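Local coordinates for conserved Archaeal protein (Sulfolobus acidocaldarius, PDB 4OPC), which hydrogenates the double bonds of geranylgeranyl chains with the help of bound FAD, turning unsaturated archaeols into the saturated archaeols of archaeal membrane lipids, at residues V229-Q234 with E244-Y249; Y187-L192 with S260-K265; L276-W281 with D332-Y337. All coordinates share one frame; numbering follows the deposited sequence.

Contact 1. Residues V229-Q234 with E244-Y249; sequences VGLGIQ and EYYKKY
Leu231 points its forked end from strand 226-234 at Tyr245 and Tyr246 of helix 242-253, the helix that packs against the mixed, largely antiparallel sheet of the geranylgeranyl reductase catalytic domain. The strand and helix segments run at 132° to each other, their axes 9.0 Å apart at the nearest. Leucine suits the spot because its two methyls can serve two neighbours: CD1 meets CB of Tyr245 at 3.7 Å, and CD2 sits 3.9 Å from CB of Tyr246, in the plane of that ring at its edge. Chi1 (81°) puts CG between the backbone N and the carbonyl carbon, and chi2 (160°) then directs the methyls. Further along the strand, Ile233 pushes CD1 obliquely at the Tyr245 ring, 4.1 Å from CE2. Tyr246, its CG anti to the backbone N, turns its ring edge to Leu231 CD2 and Gly230 CA and reaches Val229 with its hydroxyl, while Trp217 and Tyr187 also meet the ring and Glu189 holds its hydroxyl by a hydrogen bond. An alanine in place of Tyr246 would keep CB against Leu231 but would probably leave Glu189 OE1 without its phenol mate and a gap beside Val229 CG1 and Trp217. Gly232, by contrast, touches the bound lipid. At the far end of the Tyr246 ring, Val229 crosses the tyrosine at about a right angle, its CG1 3.6 Å from OH.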
loop_
_atom_site.group_PDB
_atom_site.type_symbol
_atom_site.label_atom_id
_atom_site.label_comp_id
_atom_site.label_asym_id
_atom_site.label_seq_id
_atom_site.Cartn_x
_atom_site.Cartn_y
_atom_site.Cartn_z
ATOM N N VAL A 229 2.586 5.381 17.276
ATOM C CA VAL A 229 3.415 4.217 17.601
ATOM C C VAL A 229 2.621 2.948 17.320
ATOM O O VAL A 229 1.438 2.854 17.650
ATOM C CB VAL A 229 3.941 4.266 19.072
ATOM C CG1 VAL A 229 2.815 4.563 20.051
ATOM C CG2 VAL A 229 4.649 2.974 19.432
ATOM N N GLY A 230 3.243 1.974 16.675
ATOM C CA GLY A 230 2.515 0.773 16.319
ATOM C C GLY A 230 3.410 -0.358 15.863
ATOM O O GLY A 230 4.642 -0.287 15.943
ATOM N N LEU A 231 2.771 -1.417 15.378
ATOM C CA LEU A 231 3.500 -2.549 14.829
ATOM C C LEU A 231 2.678 -3.269 13.784
ATOM O O LEU A 231 1.452 -3.148 13.738
ATOM C CB LEU A 231 3.930 -3.546 15.925
ATOM C CG LEU A 231 2.859 -4.526 16.402
ATOM C CD1 LEU A 231 3.512 -5.726 17.094
ATOM C CD2 LEU A 231 1.859 -3.852 17.341
ATOM N N GLY A 232 3.370 -4.028 12.948
ATOM C CA GLY A 232 2.744 -4.918 11.992
ATOM C C GLY A 232 3.339 -6.300 12.180
ATOM O O GLY A 232 4.539 -6.434 12.480
ATOM N N ILE A 233 2.510 -7.329 12.038
ATOM C CA ILE A 233 2.995 -8.710 12.074
ATOM C C ILE A 233 2.407 -9.465 10.892
ATOM O O ILE A 233 1.308 -9.149 10.434
ATOM C CB ILE A 233 2.658 -9.422 13.399
ATOM C CG1 ILE A 233 1.159 -9.596 13.554
ATOM C CG2 ILE A 233 3.222 -8.656 14.596
ATOM C CD1 ILE A 233 0.773 -10.320 14.823
ATOM N N GLN A 234 3.142 -10.451 10.391
ATOM C CA GLN A 234 2.698 -11.219 9.232
ATOM C C GLN A 234 1.477 -12.077 9.545
ATOM O O GLN A 234 1.417 -12.752 10.570
ATOM C CB GLN A 234 3.842 -12.086 8.708
ATOM C CG GLN A 234 3.460 -12.892 7.475
ATOM C CD GLN A 234 4.634 -13.623 6.890
ATOM O OE1 GLN A 234 5.593 -13.952 7.595
ATOM N NE2 GLN A 234 4.564 -13.915 5.604
ATOM N N GLU A 244 -2.100 -7.948 21.932
ATOM C CA GLU A 244 -1.305 -8.471 23.034
ATOM C C GLU A 244 0.182 -8.204 22.807
ATOM O O GLU A 244 0.898 -7.886 23.749
ATOM C CB GLU A 244 -1.601 -9.952 23.285
ATOM C CG GLU A 244 -2.982 -10.207 23.901
ATOM C CD GLU A 244 -3.167 -9.548 25.267
ATOM O OE1 GLU A 244 -2.219 -9.565 26.089
ATOM O OE2 GLU A 244 -4.265 -9.007 25.523
ATOM N N TYR A 245 0.646 -8.310 21.564
ATOM C CA TYR A 245 2.023 -7.908 21.254
ATOM C C TYR A 245 2.225 -6.444 21.609
ATOM O O TYR A 245 3.235 -6.074 22.208
ATOM C CB TYR A 245 2.335 -8.070 19.763
ATOM C CG TYR A 245 2.728 -9.460 19.322
ATOM C CD1 TYR A 245 4.058 -9.860 19.323
ATOM C CD2 TYR A 245 1.769 -10.362 18.877
ATOM C CE1 TYR A 245 4.426 -11.135 18.909
ATOM C CE2 TYR A 245 2.124 -11.630 18.455
ATOM C CZ TYR A 245 3.453 -12.011 18.474
ATOM O OH TYR A 245 3.803 -13.275 18.061
ATOM N N TYR A 246 1.268 -5.610 21.216
ATOM C CA TYR A 246 1.365 -4.176 21.475
ATOM C C TYR A 246 1.473 -3.880 22.968
ATOM O O TYR A 246 2.368 -3.154 23.398
ATOM C CB TYR A 246 0.178 -3.417 20.866
ATOM C CG TYR A 246 0.271 -1.914 21.045
ATOM C CD1 TYR A 246 0.927 -1.117 20.103
ATOM C CD2 TYR A 246 -0.295 -1.292 22.152
ATOM C CE1 TYR A 246 1.005 0.268 20.266
ATOM C CE2 TYR A 246 -0.221 0.083 22.331
ATOM C CZ TYR A 246 0.429 0.857 21.387
ATOM O OH TYR A 246 0.507 2.219 21.583
ATOM N N LYS A 247 0.572 -4.446 23.765
ATOM C CA LYS A 247 0.606 -4.231 25.203
ATOM C C LYS A 247 1.911 -4.712 25.832
ATOM O O LYS A 247 2.459 -4.066 26.727
ATOM C CB LYS A 247 -0.577 -4.937 25.854
ATOM C CG LYS A 247 -1.918 -4.267 25.596
ATOM C CD LYS A 247 -3.071 -5.182 25.987
ATOM C CE LYS A 247 -2.872 -5.767 27.379
ATOM N NZ LYS A 247 -3.939 -6.755 27.712
ATOM N N LYS A 248 2.411 -5.844 25.358
ATOM C CA LYS A 248 3.583 -6.456 25.972
ATOM C C LYS A 248 4.863 -5.666 25.703
ATOM O O LYS A 248 5.700 -5.513 26.597
ATOM C CB LYS A 248 3.747 -7.900 25.487
ATOM C CG LYS A 248 4.864 -8.666 26.178
ATOM C CD LYS A 248 4.901 -10.117 25.717
ATOM C CE LYS A 248 5.943 -10.920 26.482
ATOM N NZ LYS A 248 5.646 -10.972 27.939
ATOM N N TYR A 249 5.001 -5.140 24.489
ATOM C CA TYR A 249 6.282 -4.565 24.075
ATOM C C TYR A 249 6.298 -3.041 23.896
ATOM O O TYR A 249 7.343 -2.477 23.590
ATOM C CB TYR A 249 6.798 -5.264 22.814
ATOM C CG TYR A 249 7.036 -6.740 23.022
ATOM C CD1 TYR A 249 7.995 -7.178 23.923
ATOM C CD2 TYR A 249 6.299 -7.691 22.325
ATOM C CE1 TYR A 249 8.218 -8.528 24.128
ATOM C CE2 TYR A 249 6.517 -9.047 22.520
ATOM C CZ TYR A 249 7.481 -9.458 23.424
ATOM O OH TYR A 249 7.717 -10.800 23.638
#

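Contact 2. Residues Y187-L192 with S260-K265; sequences YREVLL and SKLLVK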
loop_
_atom_site.group_PDB
_atom_site.type_symbol
_atom_site.label_atom_id
_atom_site.label_comp_id
_atom_site.label_asym_id
_atom_site.label_seq_id
_atom_site.Cartn_x
_atom_site.Cartn_y
_atom_site.Cartn_z
ATOM N N TYR A 187 -1.394 -2.383 13.882
ATOM C CA TYR A 187 -2.151 -1.705 14.919
ATOM C C TYR A 187 -1.344 -0.522 15.393
ATOM O O TYR A 187 -0.111 -0.630 15.508
ATOM C CB TYR A 187 -2.371 -2.661 16.097
ATOM C CG TYR A 187 -3.006 -1.994 17.291
ATOM C CD1 TYR A 187 -4.377 -1.795 17.351
ATOM C CD2 TYR A 187 -2.231 -1.547 18.357
ATOM C CE1 TYR A 187 -4.951 -1.173 18.427
ATOM C CE2 TYR A 187 -2.806 -0.918 19.438
ATOM C CZ TYR A 187 -4.166 -0.738 19.472
ATOM O OH TYR A 187 -4.788 -0.112 20.536
ATOM N N ARG A 188 -2.001 0.594 15.677
ATOM C CA ARG A 188 -1.288 1.758 16.180
ATOM C C ARG A 188 -2.124 2.587 17.140
ATOM O O ARG A 188 -3.364 2.554 17.112
ATOM C CB ARG A 188 -0.816 2.653 15.024
ATOM C CG ARG A 188 -1.932 3.354 14.219
ATOM C CD ARG A 188 -2.346 4.701 14.856
ATOM N NE ARG A 188 -3.323 5.453 14.074
ATOM C CZ ARG A 188 -4.629 5.215 14.081
ATOM N NH1 ARG A 188 -5.121 4.225 14.808
ATOM N NH2 ARG A 188 -5.454 5.971 13.355
ATOM N N GLU A 189 -1.429 3.370 17.960
ATOM C CA GLU A 189 -2.047 4.404 18.775
ATOM C C GLU A 189 -1.339 5.731 18.554
ATOM O O GLU A 189 -0.175 5.760 18.163
ATOM C CB GLU A 189 -2.021 4.021 20.266
ATOM C CG GLU A 189 -2.626 2.661 20.521
ATOM C CD GLU A 189 -2.671 2.261 21.973
ATOM O OE1 GLU A 189 -1.902 2.825 22.790
ATOM O OE2 GLU A 189 -3.478 1.364 22.294
ATOM N N VAL A 190 -2.048 6.831 18.760
ATOM C CA VAL A 190 -1.397 8.129 18.818
ATOM C C VAL A 190 -1.461 8.613 20.259
ATOM O O VAL A 190 -2.543 8.684 20.846
ATOM C CB VAL A 190 -2.027 9.151 17.855
ATOM C CG1 VAL A 190 -1.452 10.539 18.110
ATOM C CG2 VAL A 190 -1.783 8.729 16.422
ATOM N N LEU A 191 -0.296 8.920 20.827
ATOM C CA LEU A 191 -0.183 9.307 22.228
ATOM C C LEU A 191 0.661 10.560 22.398
ATOM O O LEU A 191 1.555 10.833 21.599
ATOM C CB LEU A 191 0.466 8.168 23.022
ATOM C CG LEU A 191 -0.318 6.855 23.079
ATOM C CD1 LEU A 191 0.608 5.690 22.826
ATOM C CD2 LEU A 191 -1.000 6.704 24.427
ATOM N N LEU A 192 0.376 11.316 23.458
ATOM C CA LEU A 192 1.256 12.399 23.881
ATOM C C LEU A 192 2.449 11.820 24.635
ATOM O O LEU A 192 2.355 10.737 25.215
ATOM C CB LEU A 192 0.501 13.377 24.785
ATOM C CG LEU A 192 -0.758 13.984 24.165
ATOM C CD1 LEU A 192 -1.393 15.027 25.082
ATOM C CD2 LEU A 192 -0.440 14.586 22.807
ATOM N N SER A 260 -2.245 7.681 29.541
ATOM C CA SER A 260 -3.528 8.274 29.904
ATOM C C SER A 260 -3.963 9.333 28.887
ATOM O O SER A 260 -5.089 9.822 28.955
ATOM C CB SER A 260 -3.471 8.883 31.307
ATOM O OG SER A 260 -2.863 10.162 31.295
ATOM N N LYS A 261 -3.079 9.673 27.946
ATOM C CA LYS A 261 -3.392 10.702 26.956
ATOM C C LYS A 261 -3.329 10.165 25.527
ATOM O O LYS A 261 -2.482 10.538 24.711
ATOM C CB LYS A 261 -2.520 11.940 27.141
ATOM C CG LYS A 261 -2.719 12.614 28.497
ATOM C CD LYS A 261 -4.205 12.804 28.807
ATOM C CE LYS A 261 -4.434 13.535 30.129
ATOM N NZ LYS A 261 -3.963 12.776 31.318
ATOM N N LEU A 262 -4.260 9.278 25.245
ATOM C CA LEU A 262 -4.380 8.676 23.931
ATOM C C LEU A 262 -5.342 9.490 23.036
ATOM O O LEU A 262 -6.417 9.917 23.485
ATOM C CB LEU A 262 -4.855 7.243 24.113
ATOM C CG LEU A 262 -4.989 6.357 22.883
ATOM C CD1 LEU A 262 -4.623 4.928 23.248
ATOM C CD2 LEU A 262 -6.406 6.429 22.344
ATOM N N LEU A 263 -4.950 9.726 21.785
ATOM C CA LEU A 263 -5.785 10.481 20.842
ATOM C C LEU A 263 -6.551 9.583 19.868
ATOM O O LEU A 263 -7.637 9.942 19.415
ATOM C CB LEU A 263 -4.961 11.507 20.050
ATOM C CG LEU A 263 -4.460 12.789 20.736
ATOM C CD1 LEU A 263 -3.205 12.549 21.525
ATOM C CD2 LEU A 263 -4.231 13.877 19.696
ATOM N N VAL A 264 -5.982 8.428 19.539
ATOM C CA VAL A 264 -6.624 7.491 18.623
ATOM C C VAL A 264 -5.995 6.107 18.783
ATOM O O VAL A 264 -4.843 5.985 19.194
ATOM C CB VAL A 264 -6.494 7.970 17.152
ATOM C CG1 VAL A 264 -5.138 7.618 16.585
ATOM C CG2 VAL A 264 -7.605 7.388 16.278
ATOM N N LYS A 265 -6.754 5.064 18.473
ATOM C CA LYS A 265 -6.249 3.697 18.528
ATOM C C LYS A 265 -7.014 2.802 17.560
ATOM O O LYS A 265 -8.227 2.977 17.342
ATOM C CB LYS A 265 -6.357 3.152 19.952
ATOM C CG LYS A 265 -7.787 3.093 20.451
ATOM C CD LYS A 265 -7.873 2.819 21.942
ATOM C CE LYS A 265 -7.286 1.470 22.301
ATOM N NZ LYS A 265 -7.613 1.114 23.720
HETATM O O HOH W 1 -7.982 4.110 14.620
#
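Val190 and Val264 meet where CG2 of Val190 lies 3.5 Å from CG1 of Val264, two compact branched side chains that fit closely across neighbouring strands. Leu191 and Leu262 pair on the other face of the sheet, with Leu191 CD2 3.9 Å from Leu262 CB. Toward the strand end, Leu192 CD2 reaches Leu263 CD1 at 3.7 Å. The backbones carrying these side chains form an antiparallel ladder in which 261-271 is the outermost strand, interrupted by a beta bulge: Leu263 and Val264 both stand opposite Val190. Leu263 takes helix-like backbone angles (phi -100°, psi -30°), and its N gives a nearly straight 2.8 Å bond to Val190 O, while Val190 N bonds to Val264 O. Beyond the bulge the chemistry turns polar. Arg188, its chain bent at chi2 (87°), lays one face of its guanidinium under Val264 CG1, which sits over the centre; Arg188 also packs on Pro47 of the FAD site. Its NH1 donates to a water at 2.9 Å, and that water gives a weak bond to Lys265 O. Tyr187, which touches the bound FAD cofactor, donates its hydroxyl to the anti lone pair of Glu189 OE2 at 2.6 Å. Lys265 runs alongside both residues, its aliphatic carbons against them. Its NZ stays 4.4 Å from Glu189 OE2, where its positive charge would probably still favour the ionised form of the carboxylate.

Contact 3. Residues L276-W281 with D332-Y337; sequences LYTMAW and DMNICY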
loop_
_atom_site.group_PDB
_atom_site.type_symbol
_atom_site.label_atom_id
_atom_site.label_comp_id
_atom_site.label_asym_id
_atom_site.label_seq_id
_atom_site.Cartn_x
_atom_site.Cartn_y
_atom_site.Cartn_z
ATOM N N LEU A 276 -2.408 -6.736 -7.916
ATOM C CA LEU A 276 -3.298 -7.621 -8.659
ATOM C C LEU A 276 -2.706 -7.864 -10.037
ATOM O O LEU A 276 -2.266 -6.918 -10.687
ATOM C CB LEU A 276 -4.646 -6.931 -8.870
ATOM C CG LEU A 276 -5.852 -7.098 -7.954
ATOM C CD1 LEU A 276 -7.084 -6.559 -8.687
ATOM C CD2 LEU A 276 -6.072 -8.525 -7.496
ATOM N N TYR A 277 -2.694 -9.117 -10.485
ATOM C CA TYR A 277 -2.087 -9.447 -11.772
ATOM C C TYR A 277 -2.648 -8.604 -12.909
ATOM O O TYR A 277 -1.895 -8.160 -13.780
ATOM C CB TYR A 277 -2.221 -10.932 -12.076
ATOM C CG TYR A 277 -1.229 -11.786 -11.327
ATOM C CD1 TYR A 277 0.128 -11.498 -11.369
ATOM C CD2 TYR A 277 -1.645 -12.869 -10.566
ATOM C CE1 TYR A 277 1.047 -12.289 -10.697
ATOM C CE2 TYR A 277 -0.727 -13.661 -9.885
ATOM C CZ TYR A 277 0.606 -13.352 -9.954
ATOM O OH TYR A 277 1.532 -14.130 -9.285
ATOM N N THR A 278 -3.963 -8.382 -12.897
ATOM C CA THR A 278 -4.534 -7.285 -13.666
ATOM C C THR A 278 -5.383 -6.401 -12.772
ATOM O O THR A 278 -6.177 -6.893 -11.957
ATOM C CB THR A 278 -5.346 -7.736 -14.901
ATOM O OG1 THR A 278 -5.882 -6.568 -15.537
ATOM C CG2 THR A 278 -6.499 -8.655 -14.512
ATOM N N MET A 279 -5.211 -5.094 -12.937
ATOM C CA MET A 279 -5.989 -4.093 -12.219
ATOM C C MET A 279 -7.093 -3.550 -13.115
ATOM O O MET A 279 -7.793 -2.604 -12.746
ATOM C CB MET A 279 -5.073 -2.963 -11.730
ATOM C CG MET A 279 -4.024 -3.478 -10.737
ATOM S SD MET A 279 -2.674 -2.307 -10.442
ATOM C CE MET A 279 -3.412 -1.232 -9.232
ATOM N N ALA A 280 -7.278 -4.170 -14.282
ATOM C CA ALA A 280 -8.309 -3.749 -15.238
ATOM C C ALA A 280 -9.067 -4.946 -15.783
ATOM O O ALA A 280 -8.469 -5.984 -16.079
ATOM C CB ALA A 280 -7.678 -2.976 -16.396
ATOM N N TRP A 281 -10.375 -4.792 -15.956
ATOM C CA TRP A 281 -11.164 -5.765 -16.686
ATOM C C TRP A 281 -12.304 -5.006 -17.367
ATOM O O TRP A 281 -12.315 -3.773 -17.375
ATOM C CB TRP A 281 -11.662 -6.847 -15.730
ATOM C CG TRP A 281 -12.105 -8.085 -16.417
ATOM C CD1 TRP A 281 -13.382 -8.560 -16.510
ATOM C CD2 TRP A 281 -11.277 -9.001 -17.130
ATOM N NE1 TRP A 281 -13.399 -9.725 -17.234
ATOM C CE2 TRP A 281 -12.121 -10.018 -17.633
ATOM C CE3 TRP A 281 -9.909 -9.062 -17.401
ATOM C CZ2 TRP A 281 -11.636 -11.085 -18.379
ATOM C CZ3 TRP A 281 -9.426 -10.131 -18.151
ATOM C CH2 TRP A 281 -10.292 -11.124 -18.630
ATOM N N ASP A 332 -4.227 0.173 -20.268
ATOM C CA ASP A 332 -3.190 1.151 -19.940
ATOM C C ASP A 332 -3.056 1.355 -18.439
ATOM O O ASP A 332 -2.018 1.808 -17.959
ATOM C CB ASP A 332 -3.467 2.496 -20.611
ATOM C CG ASP A 332 -3.048 2.520 -22.063
ATOM O OD1 ASP A 332 -2.306 1.609 -22.487
ATOM O OD2 ASP A 332 -3.453 3.459 -22.773
ATOM N N MET A 333 -4.110 1.027 -17.699
ATOM C CA MET A 333 -4.046 1.067 -16.241
ATOM C C MET A 333 -2.874 0.212 -15.772
ATOM O O MET A 333 -2.055 0.644 -14.953
ATOM C CB MET A 333 -5.337 0.534 -15.620
ATOM C CG MET A 333 -5.238 0.293 -14.120
ATOM S SD MET A 333 -5.003 1.840 -13.218
ATOM C CE MET A 333 -4.437 1.233 -11.633
ATOM N N ASN A 334 -2.800 -1.000 -16.308
ATOM C CA ASN A 334 -1.749 -1.938 -15.940
ATOM C C ASN A 334 -0.387 -1.447 -16.394
ATOM O O ASN A 334 0.572 -1.476 -15.630
ATOM C CB ASN A 334 -2.012 -3.300 -16.565
ATOM C CG ASN A 334 -3.165 -4.023 -15.922
ATOM O OD1 ASN A 334 -3.290 -4.041 -14.704
ATOM N ND2 ASN A 334 -4.009 -4.633 -16.738
ATOM N N ILE A 335 -0.301 -1.005 -17.643
ATOM C CA ILE A 335 0.978 -0.543 -18.178
ATOM C C ILE A 335 1.531 0.622 -17.352
ATOM O O ILE A 335 2.699 0.611 -16.936
ATOM C CB ILE A 335 0.844 -0.107 -19.638
ATOM C CG1 ILE A 335 0.235 -1.228 -20.495
ATOM C CG2 ILE A 335 2.199 0.350 -20.175
ATOM C CD1 ILE A 335 0.954 -2.545 -20.385
ATOM N N CYS A 336 0.681 1.613 -17.101
ATOM C CA CYS A 336 1.055 2.786 -16.311
ATOM C C CYS A 336 1.467 2.382 -14.904
ATOM O O CYS A 336 2.551 2.760 -14.435
ATOM C CB CYS A 336 -0.123 3.777 -16.253
ATOM S SG CYS A 336 0.015 5.203 -15.081
ATOM N N TYR A 337 0.633 1.595 -14.226
ATOM C CA TYR A 337 0.935 1.264 -12.836
ATOM C C TYR A 337 2.183 0.404 -12.677
ATOM O O TYR A 337 2.989 0.655 -11.776
ATOM C CB TYR A 337 -0.257 0.626 -12.105
ATOM C CG TYR A 337 0.075 0.481 -10.655
ATOM C CD1 TYR A 337 0.016 1.578 -9.799
ATOM C CD2 TYR A 337 0.546 -0.718 -10.142
ATOM C CE1 TYR A 337 0.379 1.462 -8.468
ATOM C CE2 TYR A 337 0.912 -0.832 -8.813
ATOM C CZ TYR A 337 0.831 0.267 -7.984
ATOM O OH TYR A 337 1.208 0.189 -6.667
HETATM O O HOH W 2 -1.276 -4.664 -12.503
#
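Asn334, in the first turn of helix 332-357, carries the hydrogen bonding to the loop that leads into edge strand 280-281 of the Rossmann-type sheet. Its OD1 accepts a hydrogen bond from the backbone N of Met279 at 2.8 Å, on a lone pair in the carbonyl plane, while its ND2 donates to Thr278 OG1 at 2.9 Å. Thr278 OG1 donates its own hydrogen bond to Ala280 O at 2.7 Å, which makes OG1 a natural acceptor for the amide. Asparagine fits because one short side chain offers donor and acceptor together.

Apolar contacts lie beside these bonds. Met279, bent at chi3 (82°), sets CE over one face of the Tyr337 ring, offset toward the rim, in a CH-pi contact; its SD, oblique to the ring, adds a Met-aromatic contact 3.6 Å from CD2. The same CE meets CE of Met333 at 3.6 Å, terminal methyl against terminal methyl.

Covalently, Cys336 joins Cys311 of helix 302-322 by a disulfide. The helix also carries Tyr341, a lipid-binding residue beside Tyr337, so the contact seats part of the lipid site. With both ends of the Asn334 amide bonded, its rotation is fixed, and the buried N-H of Met279 has its acceptor beside a largely apolar, methionine-lined patch.

Overall arrangement
Contacts 1 and 2 share one sheet, in which strands 226-234 and 183-193 are neighbours; they touch directly, with centres 13 Å apart. Contact 1 is largely buried, a helix laid on the sheet by apolar and aromatic fit with no hydrogen bond between its segments. Contact 2 lies at the sheet's margin, where backbone bonds do the joining and its lysines are exposed. Contact 3 is on the opposite side of the chain's centre, about 15 Å from contact 1 and 21 Å from contact 2 between nearest atoms. Every touching residue of contact 3 is buried, and nearly all in contact 1, but contact 3 combines side-chain hydrogen bonds with methionine packing, joining a loop and short edge strand of another sheet to the start of a long helix.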